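Cellulase (Bacillus sp. BG-CS10, PDB 5E09) probably hydrolyses beta-1,4-glucosidic bonds in cellulose as a family 5 endoglucanase that also carries a family 46 carbohydrate-binding module. Local coordinates at residues V14-P19 / D95-L100; A51-K56 / Y321-Q326. All coordinates share one frame; numbering follows the deposited sequence.

Contact 1. Residues V14-P19 / D95-L100; sequences VADMQP and DLYVML
Each carboxylate oxygen of Asp16 has its own partner: OD2 accepts a very short hydrogen bond, of doubtful length, from the phenol of Tyr97, while OD1 forms a salt bridge with Lys56. The separation of 2.4 Å between Tyr97 OH and Asp16 OD2 is too short to take literally at this resolution, but the pairing fits the geometry, because OD2 lies at the ring edge, in its plane. The carboxylate itself stands almost perpendicular to the ring (86° between planes). It is carried across to the end of the phenol by a first torsion that sets Asp16 CG anti to the backbone N (chi1 -158°). Next along the chain, Met17, present as selenomethionine, uses its CG for a CH-pi contact over one face of Tyr97, 4.1 Å from CG to the ring centroid and 24° off the ring normal. Its chain then bends at chi3 and sets CE against CE of Met99, also selenomethionine, 4.1 Å away. The type I turn from Ala15 to Gln18 places these two neighbours at the edge and the face of one ring. Tyr97 opens strand 97-100 of the TIM barrel. Helix 9-15 and its following turn therefore close over the N-terminal end of the barrel, where Met17 reaches Met143 of strand 142-145 and Thr306 at the start of strand 306-311; one layer deeper, Met99 meets Met308.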
ATOM      1  N   VAL A  14      -8.883  20.050  -7.054  1.00 39.55           N
ATOM      2  CA  VAL A  14      -8.244  18.916  -6.387  1.00 45.13           C
ATOM      3  C   VAL A  14      -9.196  18.198  -5.426  1.00 52.56           C
ATOM      4  O   VAL A  14      -9.183  16.968  -5.342  1.00 37.19           O
ATOM      5  CB  VAL A  14      -6.965  19.355  -5.631  1.00 53.37           C
ATOM      6  CG1 VAL A  14      -6.499  18.271  -4.656  1.00 37.23           C
ATOM      7  CG2 VAL A  14      -5.861  19.689  -6.623  1.00 46.60           C
ATOM      8  N   ALA A  15     -10.026  18.958  -4.712  1.00 45.99           N
ATOM      9  CA  ALA A  15     -11.011  18.351  -3.821  1.00 41.34           C
ATOM     10  C   ALA A  15     -11.991  17.481  -4.611  1.00 49.29           C
ATOM     11  O   ALA A  15     -12.446  16.449  -4.121  1.00 42.17           O
ATOM     12  CB  ALA A  15     -11.759  19.416  -3.035  1.00 39.27           C
ATOM     13  N   ASP A  16     -12.253  17.849  -5.843  1.00 43.71           N
ATOM     14  CA  ASP A  16     -13.152  17.129  -6.701  1.00 42.87           C
ATOM     15  C   ASP A  16     -12.589  15.813  -7.220  1.00 50.16           C
ATOM     16  O   ASP A  16     -13.274  15.071  -7.868  1.00 56.59           O
ATOM     17  CB  ASP A  16     -13.614  18.018  -7.829  1.00 41.96           C
ATOM     18  CG  ASP A  16     -14.897  17.564  -8.428  1.00 62.52           C
ATOM     19  OD1 ASP A  16     -15.750  17.072  -7.690  1.00 57.57           O
ATOM     20  OD2 ASP A  16     -15.074  17.705  -9.641  1.00 56.69           O
HETATM   21  N   MSE A  17     -11.327  15.549  -6.974  1.00 44.99           N
HETATM   22  CA  MSE A  17     -10.726  14.319  -7.398  1.00 51.79           C
HETATM   23  C   MSE A  17     -10.848  13.215  -6.382  1.00 37.22           C
HETATM   24  O   MSE A  17     -10.574  12.112  -6.767  1.00 42.89           O
HETATM   25  CB  MSE A  17      -9.247  14.529  -7.653  1.00 43.74           C
HETATM   26  CG  MSE A  17      -8.865  15.431  -8.797  1.00 62.87           C
HETATM   27 SE   MSE A  17      -6.941  15.833  -8.718  1.00252.79          SE
HETATM   28  CE  MSE A  17      -6.280  14.177  -9.480  1.00 16.93           C
ATOM     29  N   GLN A  18     -11.236  13.487  -5.143  1.00 45.57           N
ATOM     30  CA  GLN A  18     -11.332  12.513  -4.069  1.00 38.64           C
ATOM     31  C   GLN A  18     -12.460  11.511  -4.331  1.00 36.38           C
ATOM     32  O   GLN A  18     -13.600  11.911  -4.547  1.00 49.96           O
ATOM     33  CB  GLN A  18     -11.556  13.250  -2.745  1.00 34.11           C
ATOM     34  CG  GLN A  18     -11.337  12.431  -1.489  1.00 33.65           C
ATOM     35  CD  GLN A  18      -9.871  12.175  -1.197  1.00 53.52           C
ATOM     36  OE1 GLN A  18      -9.128  11.663  -2.044  1.00 48.26           O
ATOM     37  NE2 GLN A  18      -9.441  12.539   0.006  1.00 42.84           N
ATOM     38  N   PRO A  19     -12.151  10.202  -4.329  1.00 49.77           N
ATOM     39  CA  PRO A  19     -10.835   9.562  -4.234  1.00 42.05           C
ATOM     40  C   PRO A  19     -10.302   9.121  -5.596  1.00 41.32           C
ATOM     41  O   PRO A  19     -11.040   9.134  -6.581  1.00 38.14           O
ATOM     42  CB  PRO A  19     -11.115   8.347  -3.360  1.00 35.90           C
ATOM     43  CG  PRO A  19     -12.494   7.927  -3.803  1.00 45.02           C
ATOM     44  CD  PRO A  19     -13.234   9.215  -4.154  1.00 44.75           C
ATOM     45  N   ASP A  95     -16.186  10.806 -16.989  1.00 51.19           N
ATOM     46  CA  ASP A  95     -16.140  12.028 -16.179  1.00 60.20           C
ATOM     47  C   ASP A  95     -15.099  11.938 -15.056  1.00 50.14           C
ATOM     48  O   ASP A  95     -15.206  12.618 -14.036  1.00 54.66           O
ATOM     49  CB  ASP A  95     -17.526  12.346 -15.598  1.00 58.35           C
ATOM     50  CG  ASP A  95     -18.510  12.819 -16.656  1.00 83.16           C
ATOM     51  OD1 ASP A  95     -18.060  13.173 -17.771  1.00 63.44           O
ATOM     52  OD2 ASP A  95     -19.729  12.833 -16.375  1.00 79.35           O
ATOM     53  N   LEU A  96     -14.087  11.100 -15.251  1.00 42.40           N
ATOM     54  CA  LEU A  96     -12.984  11.014 -14.303  1.00 57.49           C
ATOM     55  C   LEU A  96     -11.963  12.120 -14.546  1.00 48.62           C
ATOM     56  O   LEU A  96     -11.799  12.580 -15.674  1.00 44.01           O
ATOM     57  CB  LEU A  96     -12.289   9.652 -14.397  1.00 54.21           C
ATOM     58  CG  LEU A  96     -13.099   8.403 -14.054  1.00 49.42           C
ATOM     59  CD1 LEU A  96     -12.313   7.147 -14.429  1.00 45.74           C
ATOM     60  CD2 LEU A  96     -13.444   8.404 -12.581  1.00 41.43           C
ATOM     61  N   TYR A  97     -11.288  12.552 -13.486  1.00 43.67           N
ATOM     62  CA  TYR A  97     -10.062  13.325 -13.648  1.00 39.73           C
ATOM     63  C   TYR A  97      -8.944  12.335 -13.940  1.00 45.97           C
ATOM     64  O   TYR A  97      -8.971  11.212 -13.433  1.00 40.11           O
ATOM     65  CB  TYR A  97      -9.732  14.137 -12.401  1.00 46.74           C
ATOM     66  CG  TYR A  97     -10.695  15.256 -12.074  1.00 52.61           C
ATOM     67  CD1 TYR A  97     -11.862  15.012 -11.352  1.00 51.39           C
ATOM     68  CD2 TYR A  97     -10.415  16.567 -12.444  1.00 46.96           C
ATOM     69  CE1 TYR A  97     -12.733  16.040 -11.027  1.00 44.07           C
ATOM     70  CE2 TYR A  97     -11.280  17.601 -12.127  1.00 60.02           C
ATOM     71  CZ  TYR A  97     -12.439  17.333 -11.419  1.00 60.25           C
ATOM     72  OH  TYR A  97     -13.299  18.361 -11.104  1.00 49.92           O
ATOM     73  N   VAL A  98      -7.976  12.740 -14.759  1.00 43.65           N
ATOM     74  CA  VAL A  98      -6.854  11.875 -15.122  1.00 34.73           C
ATOM     75  C   VAL A  98      -5.511  12.559 -14.851  1.00 46.19           C
ATOM     76  O   VAL A  98      -5.347  13.740 -15.141  1.00 39.21           O
ATOM     77  CB  VAL A  98      -6.921  11.467 -16.607  1.00 39.38           C
ATOM     78  CG1 VAL A  98      -5.750  10.555 -16.976  1.00 32.83           C
ATOM     79  CG2 VAL A  98      -8.245  10.790 -16.901  1.00 41.70           C
HETATM   80  N   MSE A  99      -4.566  11.819 -14.273  1.00 39.86           N
HETATM   81  CA  MSE A  99      -3.198  12.304 -14.097  1.00 49.22           C
HETATM   82  C   MSE A  99      -2.255  11.450 -14.937  1.00 46.21           C
HETATM   83  O   MSE A  99      -2.261  10.220 -14.827  1.00 41.09           O
HETATM   84  CB  MSE A  99      -2.771  12.274 -12.618  1.00 38.55           C
HETATM   85  CG  MSE A  99      -1.322  12.733 -12.396  1.00 41.91           C
HETATM   86 SE   MSE A  99      -0.680  12.704 -10.543  0.56 38.75          SE
HETATM   87  CE  MSE A  99      -2.272  13.457  -9.681  1.00 29.33           C
ATOM     88  N   LEU A 100      -1.457  12.102 -15.781  1.00 48.77           N
ATOM     89  CA  LEU A 100      -0.514  11.401 -16.662  1.00 37.97           C
ATOM     90  C   LEU A 100       0.935  11.809 -16.369  1.00 39.88           C
ATOM     91  O   LEU A 100       1.211  12.990 -16.134  1.00 45.23           O
ATOM     92  CB  LEU A 100      -0.851  11.686 -18.124  1.00 31.60           C
ATOM     93  CG  LEU A 100       0.059  11.060 -19.178  1.00 40.19           C
ATOM     94  CD1 LEU A 100      -0.128   9.559 -19.203  1.00 39.80           C
ATOM     95  CD2 LEU A 100      -0.190  11.663 -20.555  1.00 42.93           C
TER

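Contact 2. Residues A51-K56 / Y321-Q326; sequences ADEGYK and YSWYDQ
Trp323 reaches Glu53 and Tyr55 with neighbouring parts of one indole, making a single polar bond beside an apolar touch. Its NE1 donates to Glu53 OE1 over 2.9 Å, and the N-H...O angle of 163° shows a nearly straight bond. The oxygen lies close to the indole plane, whereas seen from the acceptor the donor stands well above the carboxylate, 60° out of its plane. Glu53 achieves this by folding at chi2 (-62°), which lays CG near the margin of the indole, 3.9 Å from both NE1 and CZ2 of Trp323. Beside it, Tyr55 CE2 packs 3.7 Å from Trp323 CH2, and CZ2 lies at the edge of the phenol ring, in its plane. The N-H of the buried Trp323 is thus satisfied by the carboxylate of partly exposed Glu53.

Beyond these three side chains the segments draw apart. The closest pair of CA atoms, those of Glu53 and Ser322, is still 9.4 Å apart; the Tyr321 side chain leads away, and exposed Gln326 comes no nearer than 5.5 Å to the 51-56 segment. The contact is therefore carried by side chains that reach between well-separated backbones.

Gly54, at positive phi, ends helix 44-52 in a Schellman motif and turns the chain from Glu53 to Tyr55. Opposite, Trp323 lies in the weakly bonded strand about 322-323, which pairs antiparallel with 316-317, and Asp325 N-caps helix 326-337. That helix backs the contact: His329 stacks on Trp323, and Trp336 meets Tyr55 edge to face, joining the end of helix 44-52 to the last helix of the barrel domain.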
ATOM      1  N   ALA A  51     -14.884   3.855 -12.230  1.00 51.01           N
ATOM      2  CA  ALA A  51     -15.835   4.948 -12.019  1.00 43.08           C
ATOM      3  C   ALA A  51     -17.041   4.490 -11.191  1.00 42.72           C
ATOM      4  O   ALA A  51     -17.448   5.171 -10.249  1.00 55.29           O
ATOM      5  CB  ALA A  51     -16.291   5.521 -13.346  1.00 45.39           C
ATOM      6  N   ASP A  52     -17.598   3.333 -11.540  1.00 52.05           N
ATOM      7  CA  ASP A  52     -18.770   2.782 -10.849  1.00 52.51           C
ATOM      8  C   ASP A  52     -18.527   2.572  -9.358  1.00 50.60           C
ATOM      9  O   ASP A  52     -19.439   2.737  -8.547  1.00 49.65           O
ATOM     10  CB  ASP A  52     -19.196   1.446 -11.474  1.00 53.15           C
ATOM     11  CG  ASP A  52     -20.464   0.880 -10.856  1.00 79.14           C
ATOM     12  OD1 ASP A  52     -21.035   1.530  -9.952  1.00 72.29           O
ATOM     13  OD2 ASP A  52     -20.886  -0.223 -11.276  1.00 66.84           O
ATOM     14  N   GLU A  53     -17.300   2.205  -9.000  1.00 44.70           N
ATOM     15  CA  GLU A  53     -16.977   1.904  -7.612  1.00 41.19           C
ATOM     16  C   GLU A  53     -16.877   3.168  -6.763  1.00 47.30           C
ATOM     17  O   GLU A  53     -16.646   3.094  -5.556  1.00 54.72           O
ATOM     18  CB  GLU A  53     -15.677   1.104  -7.531  1.00 47.01           C
ATOM     19  CG  GLU A  53     -15.769  -0.288  -8.152  1.00 48.19           C
ATOM     20  CD  GLU A  53     -16.781  -1.186  -7.448  1.00 57.05           C
ATOM     21  OE1 GLU A  53     -16.769  -1.254  -6.198  1.00 50.17           O
ATOM     22  OE2 GLU A  53     -17.597  -1.819  -8.152  1.00 68.09           O
ATOM     23  N   GLY A  54     -17.048   4.325  -7.396  1.00 42.71           N
ATOM     24  CA  GLY A  54     -17.090   5.585  -6.678  1.00 40.35           C
ATOM     25  C   GLY A  54     -15.823   6.417  -6.781  1.00 48.94           C
ATOM     26  O   GLY A  54     -15.750   7.509  -6.211  1.00 46.74           O
ATOM     27  N   TYR A  55     -14.823   5.904  -7.498  1.00 45.35           N
ATOM     28  CA  TYR A  55     -13.585   6.644  -7.718  1.00 46.41           C
ATOM     29  C   TYR A  55     -13.824   7.783  -8.697  1.00 49.66           C
ATOM     30  O   TYR A  55     -14.464   7.592  -9.730  1.00 45.28           O
ATOM     31  CB  TYR A  55     -12.478   5.717  -8.224  1.00 36.67           C
ATOM     32  CG  TYR A  55     -11.880   4.880  -7.120  1.00 51.86           C
ATOM     33  CD1 TYR A  55     -10.968   5.430  -6.226  1.00 35.62           C
ATOM     34  CD2 TYR A  55     -12.247   3.546  -6.952  1.00 48.59           C
ATOM     35  CE1 TYR A  55     -10.427   4.679  -5.205  1.00 34.67           C
ATOM     36  CE2 TYR A  55     -11.710   2.784  -5.926  1.00 48.94           C
ATOM     37  CZ  TYR A  55     -10.800   3.358  -5.056  1.00 47.36           C
ATOM     38  OH  TYR A  55     -10.259   2.613  -4.037  1.00 41.44           O
ATOM     39  N   LYS A  56     -13.315   8.966  -8.368  1.00 44.40           N
ATOM     40  CA  LYS A  56     -13.566  10.146  -9.190  1.00 47.55           C
ATOM     41  C   LYS A  56     -12.330  10.629  -9.957  1.00 49.00           C
ATOM     42  O   LYS A  56     -12.385  11.636 -10.665  1.00 47.89           O
ATOM     43  CB  LYS A  56     -14.117  11.279  -8.323  1.00 43.01           C
ATOM     44  CG  LYS A  56     -15.503  10.995  -7.781  1.00 44.28           C
ATOM     45  CD  LYS A  56     -16.350  12.243  -7.761  1.00 55.84           C
ATOM     46  CE  LYS A  56     -15.659  13.365  -7.022  1.00 70.03           C
ATOM     47  NZ  LYS A  56     -16.482  14.604  -7.066  1.00 79.91           N
ATOM     48  N   TYR A 321     -13.395  -7.914 -12.699  1.00 45.44           N
ATOM     49  CA  TYR A 321     -13.823  -6.555 -12.371  1.00 41.32           C
ATOM     50  C   TYR A 321     -14.506  -6.460 -11.008  1.00 46.77           C
ATOM     51  O   TYR A 321     -15.458  -5.702 -10.838  1.00 49.52           O
ATOM     52  CB  TYR A 321     -14.740  -6.012 -13.467  1.00 43.04           C
ATOM     53  CG  TYR A 321     -14.078  -6.038 -14.822  1.00 58.22           C
ATOM     54  CD1 TYR A 321     -13.057  -5.149 -15.131  1.00 53.47           C
ATOM     55  CD2 TYR A 321     -14.450  -6.969 -15.784  1.00 49.48           C
ATOM     56  CE1 TYR A 321     -12.431  -5.179 -16.360  1.00 59.60           C
ATOM     57  CE2 TYR A 321     -13.832  -7.004 -17.020  1.00 51.91           C
ATOM     58  CZ  TYR A 321     -12.823  -6.106 -17.303  1.00 56.04           C
ATOM     59  OH  TYR A 321     -12.199  -6.130 -18.530  1.00 54.92           O
ATOM     60  N   SER A 322     -14.007  -7.226 -10.039  1.00 47.66           N
ATOM     61  CA  SER A 322     -14.436  -7.085  -8.648  1.00 53.07           C
ATOM     62  C   SER A 322     -13.225  -7.192  -7.712  1.00 46.27           C
ATOM     63  O   SER A 322     -12.190  -7.742  -8.087  1.00 42.23           O
ATOM     64  CB  SER A 322     -15.491  -8.136  -8.296  1.00 47.73           C
ATOM     65  OG  SER A 322     -14.911  -9.428  -8.244  1.00 66.59           O
ATOM     66  N   TRP A 323     -13.351  -6.663  -6.499  1.00 47.04           N
ATOM     67  CA  TRP A 323     -12.227  -6.618  -5.558  1.00 37.87           C
ATOM     68  C   TRP A 323     -11.851  -7.996  -5.007  1.00 38.72           C
ATOM     69  O   TRP A 323     -12.717  -8.760  -4.579  1.00 55.27           O
ATOM     70  CB  TRP A 323     -12.554  -5.669  -4.397  1.00 36.99           C
ATOM     71  CG  TRP A 323     -12.982  -4.304  -4.852  1.00 49.96           C
ATOM     72  CD1 TRP A 323     -14.259  -3.827  -4.926  1.00 50.57           C
ATOM     73  CD2 TRP A 323     -12.135  -3.245  -5.313  1.00 48.12           C
ATOM     74  NE1 TRP A 323     -14.260  -2.535  -5.398  1.00 47.84           N
ATOM     75  CE2 TRP A 323     -12.961  -2.152  -5.646  1.00 52.52           C
ATOM     76  CE3 TRP A 323     -10.750  -3.109  -5.476  1.00 38.56           C
ATOM     77  CZ2 TRP A 323     -12.463  -0.947  -6.134  1.00 41.35           C
ATOM     78  CZ3 TRP A 323     -10.252  -1.909  -5.961  1.00 45.78           C
ATOM     79  CH2 TRP A 323     -11.106  -0.845  -6.285  1.00 43.86           C
ATOM     80  N   TYR A 324     -10.556  -8.307  -5.016  1.00 42.87           N
ATOM     81  CA  TYR A 324     -10.044  -9.517  -4.366  1.00 44.60           C
ATOM     82  C   TYR A 324     -10.448  -9.587  -2.895  1.00 38.46           C
ATOM     83  O   TYR A 324     -10.810 -10.642  -2.390  1.00 44.61           O
ATOM     84  CB  TYR A 324      -8.521  -9.585  -4.461  1.00 41.77           C
ATOM     85  CG  TYR A 324      -7.968 -10.005  -5.802  1.00 44.56           C
ATOM     86  CD1 TYR A 324      -8.032 -11.330  -6.222  1.00 45.13           C
ATOM     87  CD2 TYR A 324      -7.348  -9.081  -6.634  1.00 42.35           C
ATOM     88  CE1 TYR A 324      -7.506 -11.720  -7.447  1.00 44.03           C
ATOM     89  CE2 TYR A 324      -6.820  -9.460  -7.858  1.00 45.12           C
ATOM     90  CZ  TYR A 324      -6.902 -10.778  -8.259  1.00 49.38           C
ATOM     91  OH  TYR A 324      -6.379 -11.146  -9.480  1.00 55.27           O
ATOM     92  N   ASP A 325     -10.375  -8.447  -2.217  1.00 40.45           N
ATOM     93  CA  ASP A 325     -10.679  -8.360  -0.794  1.00 41.62           C
ATOM     94  C   ASP A 325     -11.782  -7.325  -0.568  1.00 42.05           C
ATOM     95  O   ASP A 325     -11.507  -6.135  -0.397  1.00 43.53           O
ATOM     96  CB  ASP A 325      -9.410  -8.005  -0.007  1.00 42.34           C
ATOM     97  CG  ASP A 325      -9.617  -8.009   1.504  1.00 49.57           C
ATOM     98  OD1 ASP A 325     -10.755  -7.797   1.974  1.00 45.71           O
ATOM     99  OD2 ASP A 325      -8.619  -8.210   2.232  1.00 45.93           O
ATOM    100  N   GLN A 326     -13.026  -7.796  -0.551  1.00 45.31           N
ATOM    101  CA  GLN A 326     -14.192  -6.923  -0.459  1.00 40.09           C
ATOM    102  C   GLN A 326     -14.256  -6.168   0.860  1.00 38.78           C
ATOM    103  O   GLN A 326     -14.697  -5.020   0.908  1.00 45.06           O
ATOM    104  CB  GLN A 326     -15.475  -7.738  -0.646  1.00 43.08           C
ATOM    105  CG  GLN A 326     -16.725  -6.895  -0.779  1.00 39.82           C
ATOM    106  CD  GLN A 326     -16.756  -6.101  -2.075  1.00 53.72           C
ATOM    107  OE1 GLN A 326     -16.427  -6.620  -3.147  1.00 45.24           O
ATOM    108  NE2 GLN A 326     -17.150  -4.833  -1.980  1.00 41.72           N
TER

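Contacts 1 and 2 lie with their centres about 16 Å apart and meet directly through Lys56, whose NZ is 2.6 Å from Asp16 OD1 in a salt bridge. A probable backbone hydrogen bond, Lys56 N to Pro19 O at 2.9 Å, adds a second tie, and Leu96 CD2 packs against Tyr55 O. The 51-56 segment serves both: Lys56 reaches contact 1, while Glu53 and Tyr55 form contact 2. Contact 1 sits at the strand starts of the barrel; in family 5 enzymes the catalytic residues lie at the opposite, C-terminal strand ends, so it is probably remote from the substrate cleft.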